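Local coordinates for protein tyrocidine synthase 2 (Brevibacillus parabrevis, PDB 6TA8) that belongs to the nonribosomal peptide synthetases, large multidomain enzymes, and is represented here by a domain of the condensation family, at residues 275-280 with 385-390; 289-294 with 456-461; 77-82 with 177-182; 69-74 with 184-189. All coordinates share one frame; numbering follows the deposited sequence.

Contact 1 (275-280 with 385-390); sequences TEMNDL and FNYLGQ
Helix 277-293 starts beside strand 383-390 with the CA atoms of Asn278 and Tyr387 7.4 Å apart, a helix-on-sheet packing in the C-terminal lobe of the condensation fold. The strand is an inner one of a mixed sheet, paired with strands 297-304 and 421-428, and it presents Phe385 and Tyr387 to the helix. Tyr387 carries the contact. Its CG stands anti to the backbone N (chi1 176°), and the ring is held between two partners on opposite faces. On one face lies the first turn of the helix: Met277 CG sits 3.5 Å from the ring centroid and only 17° off the normal, a CH-pi contact displaced toward the phenol end, where it comes 3.4 Å from Tyr387 CZ. The methionine chain then bends twice, so that SD lies obliquely over the ring in a Met-aromatic contact and the methyl CE reaches Tyr387 OH at 3.4 Å. Asn278 adds a lighter touch, its OD1 lying 3.9 Å from Tyr387 CB and near the plane of the Phe385 ring at its edge, while Phe385 itself packs on Leu281, Leu282 and Leu285 one and two turns further along the helix. At the helix start, the backbone N of Glu276, the N-cap residue, donates to Asp279 OD2 (161°), from above the carboxylate plane. The other face of the Tyr387 ring is met by its own strand, with Gly389 N 3.5 Å above the ring plane, over its centre.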
loop_
_atom_site.group_PDB
_atom_site.type_symbol
_atom_site.label_atom_id
_atom_site.label_comp_id
_atom_site.label_asym_id
_atom_site.label_seq_id
_atom_site.Cartn_x
_atom_site.Cartn_y
_atom_site.Cartn_z
ATOM N N THR A 275 21.448 0.065 9.904
ATOM C CA THR A 275 20.205 0.717 9.539
ATOM C C THR A 275 19.198 -0.320 9.057
ATOM O O THR A 275 19.435 -1.530 9.096
ATOM C CB THR A 275 20.449 1.769 8.453
ATOM O OG1 THR A 275 21.152 1.168 7.357
ATOM C CG2 THR A 275 21.269 2.924 9.002
ATOM N N GLU A 276 18.053 0.167 8.602
ATOM C CA GLU A 276 17.071 -0.638 7.897
ATOM C C GLU A 276 16.836 -0.021 6.523
ATOM O O GLU A 276 17.456 0.981 6.156
ATOM C CB GLU A 276 15.772 -0.749 8.703
ATOM C CG GLU A 276 15.969 -1.164 10.160
ATOM C CD GLU A 276 16.288 -2.644 10.330
ATOM O OE1 GLU A 276 16.506 -3.341 9.316
ATOM O OE2 GLU A 276 16.320 -3.111 11.489
ATOM N N MET A 277 15.932 -0.632 5.756
ATOM C CA MET A 277 15.703 -0.176 4.388
ATOM C C MET A 277 15.172 1.251 4.355
ATOM O O MET A 277 15.602 2.061 3.525
ATOM C CB MET A 277 14.738 -1.119 3.674
ATOM C CG MET A 277 14.397 -0.678 2.266
ATOM S SD MET A 277 15.789 -0.869 1.140
ATOM C CE MET A 277 16.052 -2.636 1.244
ATOM N N ASN A 278 14.241 1.580 5.251
ATOM C CA ASN A 278 13.613 2.895 5.228
ATOM C C ASN A 278 14.584 4.017 5.577
ATOM O O ASN A 278 14.334 5.169 5.210
ATOM C CB ASN A 278 12.420 2.922 6.184
ATOM C CG ASN A 278 11.143 2.425 5.533
ATOM O OD1 ASN A 278 10.761 2.889 4.459
ATOM N ND2 ASN A 278 10.478 1.475 6.180
ATOM N N ASP A 279 15.684 3.711 6.269
ATOM C CA ASP A 279 16.644 4.750 6.628
ATOM C C ASP A 279 17.404 5.246 5.403
ATOM O O ASP A 279 17.537 6.457 5.190
ATOM C CB ASP A 279 17.615 4.226 7.687
ATOM C CG ASP A 279 16.950 4.000 9.030
ATOM O OD1 ASP A 279 15.957 4.696 9.329
ATOM O OD2 ASP A 279 17.422 3.127 9.789
ATOM N N LEU A 280 17.909 4.323 4.584
ATOM C CA LEU A 280 18.715 4.707 3.430
ATOM C C LEU A 280 17.861 5.286 2.308
ATOM O O LEU A 280 18.299 6.203 1.604
ATOM C CB LEU A 280 19.512 3.504 2.927
ATOM C CG LEU A 280 20.367 2.788 3.974
ATOM C CD1 LEU A 280 21.076 1.589 3.364
ATOM C CD2 LEU A 280 21.368 3.749 4.598
ATOM N N PHE A 385 5.506 8.414 0.413
ATOM C CA PHE A 385 6.489 7.357 0.238
ATOM C C PHE A 385 5.950 6.055 0.812
ATOM O O PHE A 385 5.254 6.056 1.832
ATOM C CB PHE A 385 7.821 7.711 0.907
ATOM C CG PHE A 385 8.961 6.823 0.497
ATOM C CD1 PHE A 385 9.711 7.112 -0.630
ATOM C CD2 PHE A 385 9.279 5.694 1.235
ATOM C CE1 PHE A 385 10.759 6.296 -1.011
ATOM C CE2 PHE A 385 10.325 4.874 0.860
ATOM C CZ PHE A 385 11.066 5.176 -0.264
ATOM N N ASN A 386 6.277 4.947 0.151
ATOM C CA ASN A 386 5.810 3.629 0.570
ATOM C C ASN A 386 6.778 2.583 0.042
ATOM O O ASN A 386 6.968 2.473 -1.173
ATOM C CB ASN A 386 4.393 3.357 0.058
ATOM C CG ASN A 386 3.868 1.998 0.485
ATOM O OD1 ASN A 386 4.317 1.433 1.483
ATOM N ND2 ASN A 386 2.912 1.470 -0.268
ATOM N N TYR A 387 7.384 1.823 0.949
ATOM C CA TYR A 387 8.276 0.727 0.594
ATOM C C TYR A 387 7.507 -0.583 0.700
ATOM O O TYR A 387 7.034 -0.943 1.784
ATOM C CB TYR A 387 9.508 0.704 1.496
ATOM C CG TYR A 387 10.427 -0.464 1.225
ATOM C CD1 TYR A 387 11.114 -0.565 0.023
ATOM C CD2 TYR A 387 10.601 -1.469 2.166
ATOM C CE1 TYR A 387 11.953 -1.631 -0.234
ATOM C CE2 TYR A 387 11.438 -2.541 1.919
ATOM C CZ TYR A 387 12.111 -2.618 0.717
ATOM O OH TYR A 387 12.947 -3.681 0.466
ATOM N N LEU A 388 7.388 -1.293 -0.421
ATOM C CA LEU A 388 6.571 -2.497 -0.482
ATOM C C LEU A 388 7.328 -3.763 -0.101
ATOM O O LEU A 388 6.691 -4.787 0.171
ATOM C CB LEU A 388 5.987 -2.661 -1.889
ATOM C CG LEU A 388 5.107 -1.510 -2.383
ATOM C CD1 LEU A 388 5.199 -1.368 -3.893
ATOM C CD2 LEU A 388 3.662 -1.710 -1.947
ATOM N N GLY A 389 8.657 -3.723 -0.076
ATOM C CA GLY A 389 9.438 -4.896 0.256
ATOM C C GLY A 389 9.878 -5.671 -0.970
ATOM O O GLY A 389 9.594 -5.321 -2.118
ATOM N N GLN A 390 10.597 -6.760 -0.709
ATOM C CA GLN A 390 11.114 -7.617 -1.767
ATOM C C GLN A 390 10.065 -8.649 -2.159
ATOM O O GLN A 390 9.472 -9.303 -1.294
ATOM C CB GLN A 390 12.402 -8.314 -1.324
ATOM C CG GLN A 390 12.819 -9.469 -2.226
ATOM C CD GLN A 390 14.322 -9.566 -2.403
ATOM O OE1 GLN A 390 15.089 -9.002 -1.623
ATOM N NE2 GLN A 390 14.750 -10.281 -3.438
#

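Contact 2 (289-294 with 456-461); sequences VKDWAH and RKHLLG
Asp291, on the last turn of helix 277-293, meets His458 and Lys457 of helix 445-466 in a surface helix-helix contact of the C-terminal lobe. The backbones stand well apart, 10.2 Å between the CA atoms of Asp291 and His458, and polar side chains span the gap. The closest approach sets a carboxylate oxygen against the ring edge: Asp291 OD2 lies in the plane of the His458 ring, 3.0 Å from CE1, with carboxylate and ring only 20° from coplanar. His458 NE2 is 3.3 Å from the same oxygen but is poorly angled for a bond. The ring rotation is set instead by His458 ND1, which is bonded to Ser454 O one turn earlier on its own helix, and an acid at the CE1 edge would probably favour a positively charged imidazole. Electrostatic attraction without a salt bridge joins Asp291 to Lys457, whose NZ stays 4.2 Å from OD2. Lys457 CG takes the crowded position between the backbone N and the carbonyl carbon (chi1 78°), and bends further out bring CE alongside the carboxylate. Side-chain packing continues along the interface, where the His458 side chain rests on Ala284 and Leu287, and Leu459 on Leu281 and Ala284. Trp292 points another way and ties the same two helices through NE1 to Thr447 O, its ring against Ser450 and Leu451. The helix of Asp291 ends directly afterwards, His294 turning to positive phi, and in that final turn Ala293 N donates to Val289 O at 2.7 Å.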
loop_
_atom_site.group_PDB
_atom_site.type_symbol
_atom_site.label_atom_id
_atom_site.label_comp_id
_atom_site.label_asym_id
_atom_site.label_seq_id
_atom_site.Cartn_x
_atom_site.Cartn_y
_atom_site.Cartn_z
ATOM N N VAL A 289 15.371 15.804 -3.229
ATOM C CA VAL A 289 14.519 16.990 -3.242
ATOM C C VAL A 289 15.351 18.253 -3.062
ATOM O O VAL A 289 15.008 19.316 -3.595
ATOM C CB VAL A 289 13.425 16.870 -2.161
ATOM C CG1 VAL A 289 12.492 18.071 -2.199
ATOM C CG2 VAL A 289 12.642 15.578 -2.339
ATOM N N LYS A 290 16.458 18.162 -2.321
ATOM C CA LYS A 290 17.324 19.321 -2.134
ATOM C C LYS A 290 17.992 19.727 -3.443
ATOM O O LYS A 290 18.013 20.909 -3.801
ATOM C CB LYS A 290 18.372 19.027 -1.060
ATOM C CG LYS A 290 19.370 20.152 -0.845
ATOM C CD LYS A 290 20.375 19.801 0.238
ATOM C CE LYS A 290 21.410 20.902 0.407
ATOM N NZ LYS A 290 20.785 22.201 0.776
ATOM N N ASP A 291 18.546 18.757 -4.172
ATOM C CA ASP A 291 19.167 19.057 -5.457
ATOM C C ASP A 291 18.150 19.364 -6.546
ATOM O O ASP A 291 18.537 19.866 -7.606
ATOM C CB ASP A 291 20.049 17.889 -5.900
ATOM C CG ASP A 291 21.431 17.939 -5.288
ATOM O OD1 ASP A 291 22.117 18.970 -5.452
ATOM O OD2 ASP A 291 21.832 16.950 -4.641
ATOM N N TRP A 292 16.869 19.084 -6.311
ATOM C CA TRP A 292 15.827 19.243 -7.318
ATOM C C TRP A 292 14.956 20.469 -7.074
ATOM O O TRP A 292 14.748 21.272 -7.987
ATOM C CB TRP A 292 14.962 17.976 -7.364
ATOM C CG TRP A 292 13.813 18.045 -8.314
ATOM C CD1 TRP A 292 13.868 18.009 -9.676
ATOM C CD2 TRP A 292 12.430 18.148 -7.972
ATOM N NE1 TRP A 292 12.603 18.088 -10.204
ATOM C CE2 TRP A 292 11.701 18.175 -9.178
ATOM C CE3 TRP A 292 11.737 18.222 -6.765
ATOM C CZ2 TRP A 292 10.317 18.274 -9.209
ATOM C CZ3 TRP A 292 10.374 18.313 -6.798
ATOM C CH2 TRP A 292 9.671 18.342 -8.011
ATOM N N ALA A 293 14.444 20.632 -5.856
ATOM C CA ALA A 293 13.599 21.767 -5.515
ATOM C C ALA A 293 14.349 22.865 -4.773
ATOM O O ALA A 293 13.758 23.912 -4.490
ATOM C CB ALA A 293 12.402 21.302 -4.681
ATOM N N HIS A 294 15.626 22.649 -4.454
ATOM C CA HIS A 294 16.456 23.634 -3.757
ATOM C C HIS A 294 15.839 24.029 -2.417
ATOM O O HIS A 294 15.634 25.208 -2.119
ATOM C CB HIS A 294 16.711 24.861 -4.637
ATOM C CG HIS A 294 17.439 24.547 -5.906
ATOM N ND1 HIS A 294 16.825 24.562 -7.140
ATOM C CD2 HIS A 294 18.728 24.198 -6.132
ATOM C CE1 HIS A 294 17.706 24.242 -8.072
ATOM N NE2 HIS A 294 18.869 24.016 -7.487
ATOM N N ARG A 456 18.742 8.688 -7.861
ATOM C CA ARG A 456 19.626 7.559 -8.124
ATOM C C ARG A 456 21.079 7.900 -7.809
ATOM O O ARG A 456 21.808 7.067 -7.258
ATOM C CB ARG A 456 19.484 7.107 -9.577
ATOM C CG ARG A 456 20.612 6.215 -10.064
ATOM C CD ARG A 456 20.202 5.427 -11.292
ATOM N NE ARG A 456 19.593 6.279 -12.309
ATOM C CZ ARG A 456 19.033 5.823 -13.424
ATOM N NH1 ARG A 456 19.003 4.519 -13.668
ATOM N NH2 ARG A 456 18.502 6.669 -14.296
ATOM N N LYS A 457 21.514 9.118 -8.143
ATOM C CA LYS A 457 22.890 9.522 -7.878
ATOM C C LYS A 457 23.204 9.603 -6.391
ATOM O O LYS A 457 24.383 9.680 -6.029
ATOM C CB LYS A 457 23.185 10.868 -8.545
ATOM C CG LYS A 457 22.644 12.080 -7.803
ATOM C CD LYS A 457 23.537 13.292 -8.019
ATOM C CE LYS A 457 22.876 14.570 -7.525
ATOM N NZ LYS A 457 21.759 15.001 -8.412
ATOM N N HIS A 458 22.190 9.588 -5.527
ATOM C CA HIS A 458 22.399 9.522 -4.087
ATOM C C HIS A 458 22.263 8.114 -3.531
ATOM O O HIS A 458 22.914 7.789 -2.534
ATOM C CB HIS A 458 21.417 10.451 -3.364
ATOM C CG HIS A 458 21.728 11.904 -3.532
ATOM N ND1 HIS A 458 21.056 12.712 -4.424
ATOM C CD2 HIS A 458 22.644 12.696 -2.926
ATOM C CE1 HIS A 458 21.541 13.938 -4.358
ATOM N NE2 HIS A 458 22.506 13.956 -3.456
ATOM N N LEU A 459 21.432 7.270 -4.150
ATOM C CA LEU A 459 21.371 5.868 -3.751
ATOM C C LEU A 459 22.686 5.163 -4.055
ATOM O O LEU A 459 23.210 4.414 -3.222
ATOM C CB LEU A 459 20.210 5.169 -4.458
ATOM C CG LEU A 459 18.809 5.397 -3.891
ATOM C CD1 LEU A 459 17.764 4.715 -4.762
ATOM C CD2 LEU A 459 18.725 4.900 -2.459
ATOM N N LEU A 460 23.235 5.391 -5.250
ATOM C CA LEU A 460 24.529 4.813 -5.594
ATOM C C LEU A 460 25.646 5.395 -4.741
ATOM O O LEU A 460 26.624 4.700 -4.443
ATOM C CB LEU A 460 24.824 5.033 -7.078
ATOM C CG LEU A 460 23.779 4.500 -8.059
ATOM C CD1 LEU A 460 24.089 4.962 -9.474
ATOM C CD2 LEU A 460 23.705 2.984 -7.987
ATOM N N GLY A 461 25.524 6.662 -4.339
ATOM C CA GLY A 461 26.537 7.261 -3.492
ATOM C C GLY A 461 26.532 6.714 -2.080
ATOM O O GLY A 461 27.578 6.667 -1.426
#

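Contact 3 (77-82 with 177-182); sequences QQIVEH and EDFSSA
Ile79 and Phe179 join helices 69-82 and 169-187, which pack against each other in broadly opposite directions within the N-terminal lobe of the condensation fold; the CA atoms of Ile79 and Phe179 are 7.2 Å apart. Ile79 reaches across with its longer branch. CG1 is anti to the carbonyl carbon, and chi2 of 178° stretches the chain so that the terminal methyl CD1 does the touching. This methyl lands at the root of the phenylalanine rather than over its ring face, 3.7 Å from Phe179 CB and 3.8 Å from Phe179 CA, and lies near the ring plane at the edge, where Phe179 CD1 is 3.9 Å away. Phe179 swings CG anti to its own backbone N (chi1 176°), which carries the ring along the interface to Phe76 and Ala75 of the partner helix. A residue earlier, the buried Asp178 also points at helix 69-82, yet its carboxylate is claimed by other partners: OD1 forms a salt bridge with Arg318 NH2, and OD2 a hydrogen bond with His83 NE2. Both oxygens of this buried acid are therefore satisfied. His82 comes no nearer than 4.7 Å, measured from His82 ND1 to Asp178 OD2.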
loop_
_atom_site.group_PDB
_atom_site.type_symbol
_atom_site.label_atom_id
_atom_site.label_comp_id
_atom_site.label_asym_id
_atom_site.label_seq_id
_atom_site.Cartn_x
_atom_site.Cartn_y
_atom_site.Cartn_z
ATOM N N GLN A 77 -13.283 -19.919 -3.120
ATOM C CA GLN A 77 -14.402 -20.186 -2.222
ATOM C C GLN A 77 -13.922 -20.441 -0.800
ATOM O O GLN A 77 -14.622 -20.104 0.162
ATOM C CB GLN A 77 -15.217 -21.377 -2.728
ATOM C CG GLN A 77 -16.155 -21.054 -3.882
ATOM C CD GLN A 77 -17.417 -20.351 -3.429
ATOM O OE1 GLN A 77 -17.915 -20.592 -2.330
ATOM N NE2 GLN A 77 -17.945 -19.477 -4.279
ATOM N N GLN A 78 -12.736 -21.030 -0.648
ATOM C CA GLN A 78 -12.172 -21.256 0.677
ATOM C C GLN A 78 -11.424 -20.033 1.194
ATOM O O GLN A 78 -11.422 -19.780 2.404
ATOM C CB GLN A 78 -11.241 -22.470 0.649
ATOM C CG GLN A 78 -10.703 -22.878 2.010
ATOM C CD GLN A 78 -11.779 -23.421 2.929
ATOM O OE1 GLN A 78 -12.816 -23.905 2.473
ATOM N NE2 GLN A 78 -11.537 -23.346 4.232
ATOM N N ILE A 79 -10.793 -19.268 0.300
ATOM C CA ILE A 79 -10.054 -18.080 0.721
ATOM C C ILE A 79 -11.001 -17.041 1.306
ATOM O O ILE A 79 -10.770 -16.512 2.400
ATOM C CB ILE A 79 -9.249 -17.507 -0.458
ATOM C CG1 ILE A 79 -8.046 -18.400 -0.771
ATOM C CG2 ILE A 79 -8.798 -16.087 -0.157
ATOM C CD1 ILE A 79 -7.236 -17.931 -1.955
ATOM N N VAL A 80 -12.086 -16.736 0.588
ATOM C CA VAL A 80 -13.019 -15.712 1.046
ATOM C C VAL A 80 -13.759 -16.170 2.298
ATOM O O VAL A 80 -14.151 -15.345 3.133
ATOM C CB VAL A 80 -13.989 -15.339 -0.091
ATOM C CG1 VAL A 80 -14.873 -14.182 0.319
ATOM C CG2 VAL A 80 -13.210 -14.982 -1.346
ATOM N N GLU A 81 -13.958 -17.479 2.459
ATOM C CA GLU A 81 -14.540 -17.985 3.697
ATOM C C GLU A 81 -13.544 -17.893 4.849
ATOM O O GLU A 81 -13.924 -17.586 5.985
ATOM C CB GLU A 81 -15.013 -19.427 3.505
ATOM C CG GLU A 81 -14.871 -20.307 4.739
ATOM C CD GLU A 81 -15.736 -21.551 4.674
ATOM O OE1 GLU A 81 -16.138 -22.052 5.746
ATOM O OE2 GLU A 81 -16.012 -22.028 3.554
ATOM N N HIS A 82 -12.263 -18.145 4.572
ATOM C CA HIS A 82 -11.253 -18.113 5.625
ATOM C C HIS A 82 -10.983 -16.686 6.085
ATOM O O HIS A 82 -11.059 -16.381 7.280
ATOM C CB HIS A 82 -9.966 -18.776 5.134
ATOM C CG HIS A 82 -9.008 -19.121 6.230
ATOM N ND1 HIS A 82 -8.107 -18.214 6.744
ATOM C CD2 HIS A 82 -8.808 -20.275 6.909
ATOM C CE1 HIS A 82 -7.394 -18.794 7.694
ATOM N NE2 HIS A 82 -7.801 -20.045 7.814
ATOM N N GLU A 177 0.367 -16.794 -0.545
ATOM C CA GLU A 177 0.663 -18.022 0.184
ATOM C C GLU A 177 -0.548 -18.946 0.215
ATOM O O GLU A 177 -0.446 -20.132 -0.116
ATOM C CB GLU A 177 1.120 -17.688 1.606
ATOM C CG GLU A 177 2.593 -17.322 1.730
ATOM C CD GLU A 177 2.938 -16.752 3.096
ATOM O OE1 GLU A 177 2.894 -15.512 3.255
ATOM O OE2 GLU A 177 3.251 -17.542 4.011
ATOM N N ASP A 178 -1.708 -18.412 0.603
ATOM C CA ASP A 178 -2.881 -19.256 0.800
ATOM C C ASP A 178 -3.433 -19.772 -0.524
ATOM O O ASP A 178 -3.891 -20.917 -0.604
ATOM C CB ASP A 178 -3.953 -18.486 1.572
ATOM C CG ASP A 178 -3.603 -18.314 3.039
ATOM O OD1 ASP A 178 -2.482 -18.700 3.436
ATOM O OD2 ASP A 178 -4.449 -17.793 3.798
ATOM N N PHE A 179 -3.401 -18.949 -1.575
ATOM C CA PHE A 179 -3.906 -19.406 -2.866
ATOM C C PHE A 179 -2.990 -20.460 -3.475
ATOM O O PHE A 179 -3.466 -21.436 -4.067
ATOM C CB PHE A 179 -4.078 -18.230 -3.826
ATOM C CG PHE A 179 -4.516 -18.638 -5.204
ATOM C CD1 PHE A 179 -5.804 -19.096 -5.428
ATOM C CD2 PHE A 179 -3.637 -18.576 -6.273
ATOM C CE1 PHE A 179 -6.209 -19.477 -6.692
ATOM C CE2 PHE A 179 -4.037 -18.956 -7.541
ATOM C CZ PHE A 179 -5.325 -19.407 -7.751
ATOM N N SER A 180 -1.673 -20.280 -3.345
ATOM C CA SER A 180 -0.746 -21.290 -3.842
ATOM C C SER A 180 -0.880 -22.595 -3.070
ATOM O O SER A 180 -0.642 -23.672 -3.629
ATOM C CB SER A 180 0.689 -20.773 -3.767
ATOM O OG SER A 180 1.594 -21.705 -4.333
ATOM N N SER A 181 -1.260 -22.522 -1.794
ATOM C CA SER A 181 -1.492 -23.732 -1.015
ATOM C C SER A 181 -2.868 -24.320 -1.299
ATOM O O SER A 181 -3.010 -25.543 -1.413
ATOM C CB SER A 181 -1.335 -23.434 0.478
ATOM O OG SER A 181 -1.653 -24.571 1.262
ATOM N N ALA A 182 -3.889 -23.467 -1.417
ATOM C CA ALA A 182 -5.232 -23.955 -1.720
ATOM C C ALA A 182 -5.286 -24.606 -3.096
ATOM O O ALA A 182 -5.929 -25.646 -3.274
ATOM C CB ALA A 182 -6.241 -22.810 -1.633
#

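Contact 4 (69-74 with 184-189); sequences EGLVRQ and SQALHQ
At 6.1 Å, the CA atoms of Leu71 and Ala186 lie unusually close for residues on two packed helices, and the small side chain of Ala186 is consistent with this close approach. Leu71 CG lies 3.8 Å from Ala186 CB, and the leucine's branch CD2 goes on to press against the backbone of the following residue, 3.5 Å from Leu187 N. The same methyl meets the Leu187 side chain at both its base and its tip, with CD1 of Leu187 3.6 Å from CD2 of Leu71. Gln74, one turn along, stretches out in extended form from a CG anti to the backbone N (chi1 -163°), and its OE1 comes within 4.0 Å of Ala186 CB. These are the start of helix 69-82 and the end of helix 169-187, two helices that run in broadly opposite directions in the N-terminal lobe of the condensation-type fold, so the contact joins one helix's first turns to the other's last. The second helix closes in a Schellman motif: Gln189, at positive phi, is the C-prime residue, with Gln190 N bonded to Gln185 O and Gln189 N to Ala186 O. Ser184 O takes two donors from His188, its N and its ring ND1, which arrive from opposite faces of the carbonyl plane. The bond from His188 ND1 to Ser184 O is 3.0 Å long and fairly straight (159° at the hydrogen), with the oxygen in the imidazole plane.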
loop_
_atom_site.group_PDB
_atom_site.type_symbol
_atom_site.label_atom_id
_atom_site.label_comp_id
_atom_site.label_asym_id
_atom_site.label_seq_id
_atom_site.Cartn_x
_atom_site.Cartn_y
_atom_site.Cartn_z
ATOM N N GLU A 69 -10.403 -23.757 -13.951
ATOM C CA GLU A 69 -11.336 -22.826 -13.325
ATOM C C GLU A 69 -12.072 -23.477 -12.160
ATOM O O GLU A 69 -12.364 -22.816 -11.157
ATOM C CB GLU A 69 -12.325 -22.292 -14.363
ATOM C CG GLU A 69 -13.142 -23.357 -15.075
ATOM C CD GLU A 69 -14.284 -22.773 -15.882
ATOM O OE1 GLU A 69 -14.523 -21.551 -15.776
ATOM O OE2 GLU A 69 -14.945 -23.532 -16.623
ATOM N N GLY A 70 -12.373 -24.773 -12.270
ATOM C CA GLY A 70 -13.017 -25.470 -11.169
ATOM C C GLY A 70 -12.167 -25.506 -9.915
ATOM O O GLY A 70 -12.696 -25.545 -8.801
ATOM N N LEU A 71 -10.845 -25.487 -10.079
ATOM C CA LEU A 71 -9.915 -25.421 -8.958
ATOM C C LEU A 71 -9.678 -23.996 -8.478
ATOM O O LEU A 71 -9.507 -23.777 -7.273
ATOM C CB LEU A 71 -8.579 -26.052 -9.349
ATOM C CG LEU A 71 -8.422 -27.553 -9.124
ATOM C CD1 LEU A 71 -9.315 -28.352 -10.061
ATOM C CD2 LEU A 71 -6.976 -27.935 -9.318
ATOM N N VAL A 72 -9.653 -23.028 -9.397
ATOM C CA VAL A 72 -9.525 -21.627 -9.005
ATOM C C VAL A 72 -10.738 -21.194 -8.194
ATOM O O VAL A 72 -10.611 -20.492 -7.183
ATOM C CB VAL A 72 -9.327 -20.740 -10.250
ATOM C CG1 VAL A 72 -9.331 -19.264 -9.875
ATOM C CG2 VAL A 72 -8.038 -21.110 -10.967
ATOM N N ARG A 73 -11.933 -21.611 -8.618
ATOM C CA ARG A 73 -13.138 -21.289 -7.863
ATOM C C ARG A 73 -13.131 -21.968 -6.500
ATOM O O ARG A 73 -13.471 -21.344 -5.488
ATOM C CB ARG A 73 -14.383 -21.689 -8.656
ATOM C CG ARG A 73 -14.576 -20.908 -9.945
ATOM C CD ARG A 73 -15.744 -21.453 -10.750
ATOM N NE ARG A 73 -17.023 -21.186 -10.099
ATOM C CZ ARG A 73 -17.794 -20.141 -10.374
ATOM N NH1 ARG A 73 -17.417 -19.259 -11.291
ATOM N NH2 ARG A 73 -18.943 -19.974 -9.733
ATOM N N GLN A 74 -12.741 -23.245 -6.452
ATOM C CA GLN A 74 -12.690 -23.956 -5.179
ATOM C C GLN A 74 -11.668 -23.340 -4.234
ATOM O O GLN A 74 -11.868 -23.344 -3.014
ATOM C CB GLN A 74 -12.371 -25.434 -5.414
ATOM C CG GLN A 74 -12.680 -26.333 -4.228
ATOM C CD GLN A 74 -12.456 -27.801 -4.533
ATOM O OE1 GLN A 74 -11.662 -28.152 -5.405
ATOM N NE2 GLN A 74 -13.159 -28.668 -3.811
ATOM N N SER A 184 -2.806 -26.020 -4.576
ATOM C CA SER A 184 -2.035 -27.257 -4.523
ATOM C C SER A 184 -2.857 -28.386 -3.914
ATOM O O SER A 184 -2.881 -29.504 -4.442
ATOM C CB SER A 184 -0.746 -27.036 -3.731
ATOM O OG SER A 184 0.008 -25.970 -4.280
ATOM N N GLN A 185 -3.543 -28.109 -2.803
ATOM C CA GLN A 185 -4.390 -29.123 -2.182
ATOM C C GLN A 185 -5.557 -29.510 -3.079
ATOM O O GLN A 185 -6.041 -30.645 -3.010
ATOM C CB GLN A 185 -4.909 -28.626 -0.832
ATOM C CG GLN A 185 -3.824 -28.208 0.147
ATOM C CD GLN A 185 -4.396 -27.627 1.425
ATOM O OE1 GLN A 185 -5.397 -28.117 1.951
ATOM N NE2 GLN A 185 -3.766 -26.572 1.931
ATOM N N ALA A 186 -6.022 -28.588 -3.925
ATOM C CA ALA A 186 -7.170 -28.880 -4.776
ATOM C C ALA A 186 -6.810 -29.866 -5.880
ATOM O O ALA A 186 -7.569 -30.805 -6.151
ATOM C CB ALA A 186 -7.726 -27.588 -5.374
ATOM N N LEU A 187 -5.659 -29.673 -6.531
ATOM C CA LEU A 187 -5.273 -30.570 -7.616
ATOM C C LEU A 187 -4.880 -31.946 -7.096
ATOM O O LEU A 187 -4.980 -32.936 -7.829
ATOM C CB LEU A 187 -4.132 -29.959 -8.431
ATOM C CG LEU A 187 -3.827 -30.629 -9.776
ATOM C CD1 LEU A 187 -5.042 -30.614 -10.696
ATOM C CD2 LEU A 187 -2.635 -29.963 -10.447
ATOM N N HIS A 188 -4.430 -32.029 -5.847
ATOM C CA HIS A 188 -4.182 -33.314 -5.208
ATOM C C HIS A 188 -5.457 -33.953 -4.673
ATOM O O HIS A 188 -5.380 -34.993 -4.011
ATOM C CB HIS A 188 -3.165 -33.149 -4.076
ATOM C CG HIS A 188 -1.745 -33.080 -4.546
ATOM N ND1 HIS A 188 -1.148 -31.903 -4.944
ATOM C CD2 HIS A 188 -0.805 -34.044 -4.685
ATOM C CE1 HIS A 188 0.100 -32.146 -5.305
ATOM N NE2 HIS A 188 0.332 -33.437 -5.158
ATOM N N GLN A 189 -6.615 -33.347 -4.948
ATOM C CA GLN A 189 -7.917 -33.858 -4.514
ATOM C C GLN A 189 -8.004 -33.944 -2.991
ATOM O O GLN A 189 -8.565 -34.890 -2.433
ATOM C CB GLN A 189 -8.229 -35.211 -5.158
ATOM C CG GLN A 189 -8.619 -35.119 -6.624
ATOM C CD GLN A 189 -7.535 -35.637 -7.546
ATOM O OE1 GLN A 189 -6.359 -35.312 -7.386
ATOM N NE2 GLN A 189 -7.927 -36.449 -8.522
#

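How the contacts relate
From the N terminus, helix 69-82 supplies first segment 69-74 and then 77-82; helix 169-187 returns against it, closing contact 3 at 177-182 and contact 4 at 184-189. Contact 3 is thus the inner and contact 4 the outer of two nested loops, their centres 10 Å apart, and together they join this helix pair of the N-terminal lobe. Further along, in the C-terminal lobe, helix 277-293 opens contact 1 and contact 2 in turn; strand 383-390 closes the first and helix 445-466 the second, so the two loops cross. They touch where Leu280 O lies 4.3 Å from Leu459 CD2, linking the sheet, helix 277-293 and helix 445-466.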